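Local coordinates for protein galactan 1,3-beta-galactosidase (Phanerochaete chrysosporium, PDB 7BYS) that probably hydrolyses beta-1,3-galactan from chain ends as an exo-acting family 43 glycoside hydrolase, and also carries a calcium-binding carbohydrate-binding module, at residues K46-Y51 with N78-P83; N213-A218 with A281-H286. All coordinates share one frame; numbering follows the deposited sequence.

Contact 1: K46-Y51 with N78-P83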
loop_
_atom_site.group_PDB
_atom_site.type_symbol
_atom_site.label_atom_id
_atom_site.label_comp_id
_atom_site.label_asym_id
_atom_site.label_seq_id
_atom_site.Cartn_x
_atom_site.Cartn_y
_atom_site.Cartn_z
ATOM N N LYS A 46 -2.603 18.053 5.903
ATOM C CA LYS A 46 -2.155 18.249 7.271
ATOM C C LYS A 46 -0.639 18.308 7.371
ATOM O O LYS A 46 -0.102 19.241 7.971
ATOM C CB LYS A 46 -2.686 17.132 8.179
ATOM C CG LYS A 46 -2.194 17.245 9.619
ATOM C CD LYS A 46 -2.804 16.161 10.492
ATOM C CE LYS A 46 -2.231 16.197 11.900
ATOM N NZ LYS A 46 -2.776 17.343 12.679
ATOM N N ALA A 47 0.068 17.331 6.792
ATOM C CA ALA A 47 1.525 17.363 6.781
ATOM C C ALA A 47 2.041 16.296 5.833
ATOM O O ALA A 47 1.364 15.297 5.563
ATOM C CB ALA A 47 2.099 17.114 8.178
ATOM N N VAL A 48 3.259 16.512 5.339
ATOM C CA VAL A 48 4.078 15.419 4.821
ATOM C C VAL A 48 4.925 14.951 5.998
ATOM O O VAL A 48 5.747 15.713 6.514
ATOM C CB VAL A 48 4.955 15.854 3.638
ATOM C CG1 VAL A 48 5.883 14.701 3.219
ATOM C CG2 VAL A 48 4.097 16.284 2.452
ATOM N N SER A 49 4.705 13.715 6.437
ATOM C CA SER A 49 5.442 13.120 7.532
ATOM C C SER A 49 6.814 12.636 7.078
ATOM O O SER A 49 7.105 12.528 5.879
ATOM C CB SER A 49 4.657 11.944 8.099
ATOM O OG SER A 49 4.379 11.020 7.051
ATOM N N CYS A 50 7.664 12.344 8.060
ATOM C CA CYS A 50 9.002 11.835 7.805
ATOM C C CYS A 50 9.344 10.834 8.891
ATOM O O CYS A 50 9.452 11.213 10.064
ATOM C CB CYS A 50 10.024 12.982 7.821
ATOM S SG CYS A 50 11.629 12.526 7.039
ATOM N N TYR A 51 9.532 9.576 8.499
ATOM C CA TYR A 51 9.920 8.503 9.404
ATOM C C TYR A 51 11.240 7.917 8.936
ATOM O O TYR A 51 11.482 7.803 7.734
ATOM C CB TYR A 51 8.884 7.372 9.403
ATOM C CG TYR A 51 7.504 7.747 9.878
ATOM C CD1 TYR A 51 6.623 8.402 9.042
ATOM C CD2 TYR A 51 7.079 7.415 11.164
ATOM C CE1 TYR A 51 5.356 8.746 9.468
ATOM C CE2 TYR A 51 5.805 7.750 11.605
ATOM C CZ TYR A 51 4.947 8.414 10.756
ATOM O OH TYR A 51 3.670 8.767 11.141
ATOM N N ASN A 78 -6.214 22.580 0.859
ATOM C CA ASN A 78 -5.741 22.089 -0.426
ATOM C C ASN A 78 -5.288 20.639 -0.299
ATOM O O ASN A 78 -5.274 20.063 0.792
ATOM C CB ASN A 78 -4.606 22.970 -0.941
ATOM C CG ASN A 78 -5.103 24.276 -1.507
ATOM O OD1 ASN A 78 -4.992 25.323 -0.875
ATOM N ND2 ASN A 78 -5.657 24.222 -2.705
ATOM N N VAL A 79 -4.895 20.070 -1.436
ATOM C CA VAL A 79 -4.496 18.671 -1.547
ATOM C C VAL A 79 -2.986 18.597 -1.754
ATOM O O VAL A 79 -2.433 19.282 -2.625
ATOM C CB VAL A 79 -5.240 17.987 -2.703
ATOM C CG1 VAL A 79 -4.642 16.623 -2.988
ATOM C CG2 VAL A 79 -6.732 17.875 -2.384
ATOM N N VAL A 80 -2.319 17.778 -0.944
ATOM C CA VAL A 80 -0.901 17.464 -1.117
ATOM C C VAL A 80 -0.803 15.951 -1.054
ATOM O O VAL A 80 -1.063 15.359 0.002
ATOM C CB VAL A 80 -0.028 18.102 -0.028
ATOM C CG1 VAL A 80 1.390 17.533 -0.089
ATOM C CG2 VAL A 80 0.002 19.618 -0.178
ATOM N N GLU A 81 -0.450 15.317 -2.181
ATOM C CA GLU A 81 -0.513 13.865 -2.271
ATOM C C GLU A 81 0.768 13.291 -2.851
ATOM O O GLU A 81 1.463 13.938 -3.639
ATOM C CB GLU A 81 -1.710 13.391 -3.114
ATOM C CG GLU A 81 -3.043 13.526 -2.354
ATOM C CD GLU A 81 -4.266 13.204 -3.191
ATOM O OE1 GLU A 81 -4.128 12.910 -4.392
ATOM O OE2 GLU A 81 -5.386 13.253 -2.640
ATOM N N ARG A 82 1.046 12.051 -2.459
ATOM C CA ARG A 82 2.102 11.236 -3.041
ATOM C C ARG A 82 3.472 11.932 -3.075
ATOM O O ARG A 82 4.092 12.040 -4.124
ATOM C CB ARG A 82 1.706 10.723 -4.420
ATOM C CG ARG A 82 0.482 9.802 -4.359
ATOM C CD ARG A 82 0.021 9.327 -5.736
ATOM N NE ARG A 82 -1.187 8.502 -5.618
ATOM C CZ ARG A 82 -1.203 7.223 -5.250
ATOM N NH1 ARG A 82 -0.079 6.565 -5.000
ATOM N NH2 ARG A 82 -2.366 6.588 -5.166
ATOM N N PRO A 83 3.960 12.406 -1.924
ATOM C CA PRO A 83 5.280 13.041 -1.905
ATOM C C PRO A 83 6.370 12.055 -2.310
ATOM O O PRO A 83 6.273 10.851 -2.074
ATOM C CB PRO A 83 5.443 13.457 -0.440
ATOM C CG PRO A 83 4.643 12.412 0.317
ATOM C CD PRO A 83 3.443 12.166 -0.561
HETATM O O HOH W 1 -0.003 15.125 2.685
#

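Contact 2: N213-A218 with A281-H286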
loop_
_atom_site.group_PDB
_atom_site.type_symbol
_atom_site.label_atom_id
_atom_site.label_comp_id
_atom_site.label_asym_id
_atom_site.label_seq_id
_atom_site.Cartn_x
_atom_site.Cartn_y
_atom_site.Cartn_z
ATOM N N ASN A 213 -3.592 -3.680 -10.574
ATOM C CA ASN A 213 -2.435 -2.885 -10.960
ATOM C C ASN A 213 -1.576 -3.662 -11.960
ATOM O O ASN A 213 -1.597 -4.897 -12.010
ATOM C CB ASN A 213 -1.615 -2.492 -9.726
ATOM C CG ASN A 213 -2.221 -1.327 -8.937
ATOM O OD1 ASN A 213 -1.499 -0.613 -8.241
ATOM N ND2 ASN A 213 -3.535 -1.150 -9.008
ATOM N N LYS A 214 -0.817 -2.916 -12.762
ATOM C CA LYS A 214 -0.144 -3.462 -13.933
ATOM C C LYS A 214 1.344 -3.126 -13.917
ATOM O O LYS A 214 1.774 -2.136 -13.319
ATOM C CB LYS A 214 -0.725 -2.897 -15.243
ATOM C CG LYS A 214 -2.233 -2.974 -15.359
ATOM C CD LYS A 214 -2.718 -4.401 -15.538
ATOM C CE LYS A 214 -4.228 -4.436 -15.721
ATOM N NZ LYS A 214 -4.722 -5.841 -15.834
ATOM N N TRP A 215 2.121 -3.953 -14.622
ATOM C CA TRP A 215 3.535 -3.696 -14.863
ATOM C C TRP A 215 3.808 -3.584 -16.360
ATOM O O TRP A 215 3.111 -4.195 -17.185
ATOM C CB TRP A 215 4.442 -4.765 -14.213
ATOM C CG TRP A 215 4.438 -6.108 -14.867
ATOM C CD1 TRP A 215 3.621 -7.173 -14.578
ATOM C CD2 TRP A 215 5.319 -6.549 -15.905
ATOM N NE1 TRP A 215 3.941 -8.242 -15.385
ATOM C CE2 TRP A 215 4.975 -7.882 -16.211
ATOM C CE3 TRP A 215 6.357 -5.939 -16.619
ATOM C CZ2 TRP A 215 5.638 -8.619 -17.194
ATOM C CZ3 TRP A 215 7.015 -6.671 -17.590
ATOM C CH2 TRP A 215 6.652 -8.000 -17.869
ATOM N N PHE A 216 4.840 -2.794 -16.686
ATOM C CA PHE A 216 5.336 -2.552 -18.039
ATOM C C PHE A 216 6.853 -2.494 -17.930
ATOM O O PHE A 216 7.378 -2.065 -16.903
ATOM C CB PHE A 216 4.893 -1.174 -18.571
ATOM C CG PHE A 216 3.444 -0.827 -18.305
ATOM C CD1 PHE A 216 3.013 -0.469 -17.036
ATOM C CD2 PHE A 216 2.527 -0.791 -19.347
ATOM C CE1 PHE A 216 1.682 -0.129 -16.806
ATOM C CE2 PHE A 216 1.188 -0.438 -19.119
ATOM C CZ PHE A 216 0.775 -0.114 -17.850
ATOM N N SER A 217 7.572 -2.910 -18.968
ATOM C CA SER A 217 9.026 -2.786 -18.930
ATOM C C SER A 217 9.542 -2.181 -20.227
ATOM O O SER A 217 8.896 -2.252 -21.279
ATOM C CB SER A 217 9.747 -4.119 -18.698
ATOM O OG SER A 217 9.424 -5.049 -19.706
ATOM N N ALA A 218 10.728 -1.582 -20.127
ATOM C CA ALA A 218 11.391 -0.981 -21.278
ATOM C C ALA A 218 12.886 -0.953 -21.005
ATOM O O ALA A 218 13.317 -0.957 -19.850
ATOM C CB ALA A 218 10.873 0.442 -21.510
ATOM N N ALA A 281 9.047 -11.689 -15.121
ATOM C CA ALA A 281 7.920 -10.795 -14.952
ATOM C C ALA A 281 7.722 -10.567 -13.467
ATOM O O ALA A 281 7.762 -11.536 -12.697
ATOM C CB ALA A 281 6.669 -11.454 -15.535
ATOM N N PRO A 282 7.538 -9.329 -13.012
ATOM C CA PRO A 282 7.314 -9.110 -11.578
ATOM C C PRO A 282 5.920 -9.563 -11.170
ATOM O O PRO A 282 4.951 -9.393 -11.909
ATOM C CB PRO A 282 7.484 -7.596 -11.413
ATOM C CG PRO A 282 7.209 -7.028 -12.776
ATOM C CD PRO A 282 7.684 -8.066 -13.759
ATOM N N GLN A 283 5.833 -10.171 -9.992
ATOM C CA GLN A 283 4.567 -10.649 -9.448
ATOM C C GLN A 283 4.579 -10.441 -7.947
ATOM O O GLN A 283 5.575 -10.740 -7.288
ATOM C CB GLN A 283 4.356 -12.144 -9.727
ATOM C CG GLN A 283 3.948 -12.492 -11.154
ATOM C CD GLN A 283 2.658 -11.820 -11.583
ATOM O OE1 GLN A 283 1.562 -12.208 -11.167
ATOM N NE2 GLN A 283 2.783 -10.799 -12.415
ATOM N N ILE A 284 3.480 -9.904 -7.411
ATOM C CA ILE A 284 3.340 -9.810 -5.966
ATOM C C ILE A 284 3.350 -11.214 -5.381
ATOM O O ILE A 284 2.671 -12.117 -5.884
ATOM C CB ILE A 284 2.041 -9.065 -5.613
ATOM C CG1 ILE A 284 2.217 -7.556 -5.797
ATOM C CG2 ILE A 284 1.590 -9.419 -4.192
ATOM C CD1 ILE A 284 0.940 -6.754 -5.566
ATOM N N VAL A 285 4.145 -11.409 -4.337
ATOM C CA VAL A 285 4.091 -12.614 -3.519
ATOM C C VAL A 285 3.113 -12.319 -2.390
ATOM O O VAL A 285 3.376 -11.465 -1.538
ATOM C CB VAL A 285 5.473 -12.946 -2.955
ATOM C CG1 VAL A 285 5.417 -14.205 -2.077
ATOM C CG2 VAL A 285 6.480 -13.103 -4.088
ATOM N N HIS A 286 1.965 -12.990 -2.393
ATOM C CA HIS A 286 0.950 -12.725 -1.375
ATOM C C HIS A 286 1.346 -13.423 -0.081
ATOM O O HIS A 286 1.005 -14.586 0.158
ATOM C CB HIS A 286 -0.426 -13.173 -1.841
ATOM C CG HIS A 286 -1.501 -12.874 -0.851
ATOM N ND1 HIS A 286 -2.143 -13.863 -0.131
ATOM C CD2 HIS A 286 -2.009 -11.697 -0.418
ATOM C CE1 HIS A 286 -3.028 -13.306 0.675
ATOM N NE2 HIS A 286 -2.969 -11.996 0.520
#

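Contact 1: K46-Y51 with N78-P83
Val48 carries the 46-51 side of this contact, packing against Val80 and Pro83 of 78-83; Ala47, just before it, contributes only a carbonyl beside a water. That water lies 3.2 Å from Ala47 O and 2.9 Å from Val80 O, between the two carbonyls. Val48 follows, and its isopropyl group fits between two apolar partners. Its CG1 stands anti to the backbone N (chi1 175°) and runs alongside the proline ring, 3.9 Å from both CB and CG of Pro83, the two side chains passing in opposite directions. The other branch, Val48 CG2, reaches Val80 CG1 at 3.9 Å, and these two valines cross at about a right angle. Phe34 and Met96 also touch Val48, adding to the apolar surroundings. Val80 and Pro83 both direct their CB toward Val48, although residues three apart in a regular strand would face opposite sides; the left-handed backbone of Arg82 (phi 52°, psi 55°) is consistent with the break in that pattern. Beyond Val48, the segment turns its groups to other neighbours: Ser49 OG bonds to Gln18 O, Cys50 forms a disulfide with Cys119, and Tyr51 OH bonds to Gln18 N. The strands involved, 48-53 and 79-88, belong to consecutive four-stranded antiparallel sheets, the first two blades of the five-bladed beta-propeller of family 43. The same 79-88 strand presents Glu81 and Arg82, which bind galactose in a structure of this enzyme with sugar present, so the contact is next to part of the sugar site, and the side chain of Pro83 is about 10 Å from that of Asp137, another galactose-binding residue. With 114 Å² buried and no direct hydrogen bond between the segments, the chemistry implies that these blades meet here through the shape of aliphatic groups, while a water lies within hydrogen-bonding distance of one carbonyl from each segment.

Contact 2: N213-A218 with A281-H286
Trp215 presents a face of its indole to Pro282, and this pair dominates the contact: 84 Å² of the tryptophan and 46 Å² of the proline are covered. Pro282 CD sits 3.6 Å from the centroid of the Trp215 six-membered ring and only 16° off its normal, which identifies a CH-pi interaction over the face. Pro282 CG shifts toward the pyrrole side, 3.6 Å from Trp215 CG, so the edge of the proline ring spans both rings of the indole. The two side chains cross at about a right angle. Trp215 gets there by placing CG between its backbone N and carbonyl carbon (chi1 72°), a crowded rotamer that lays the indole against Pro282. Ala281 supplies the third surface: its CB approaches Trp215 CZ2 obliquely at 3.4 Å, a tight carbon-carbon contact. These residues join adjacent blades of the five-bladed beta-propeller, since strand 214-218 belongs to the fourth sheet, paired with 197-204 and 229-230, whereas 283-284 is an outermost strand of the fifth. Replacing Trp215 with an alanine is likely to open a gap beside Ala281 and leave Pro282 CD without the aromatic face on which it rests. Within the fourth blade, Ile201 and Ile231 also touch the indole, and Ser217 CB lies in the ring plane at its edge. Gln283 is peripheral, its NE2 reaching 4.1 Å from Trp215 NE1. The main polar partner of that NE2 is Asp230 O, a hydrogen bond that ties 281-286 to the fourth blade. The bend of the Gln283 chain at chi2 folds the amide back over its own backbone, where NE2 also makes a weak bond to Pro282 O, with an N-H...O angle of 130°.

Both contacts join neighbouring blades of the propeller, the first and second in contact 1, the fourth and fifth in contact 2, and they share no strand. All touching residues of contact 1 are buried, whereas in contact 2 only one of four is. The two centres lie 27 Å apart and the nearest atoms about 8 Å apart, without touching. Neither uses a direct hydrogen bond between its segments. The chemistry differs with place: the buried junction, beside galactose-binding residues, is aliphatic packing with a water lodged between two carbonyls, while the partly buried one, away from the annotated sites, uses an aromatic face and covers more surface, 166 against 114 Å².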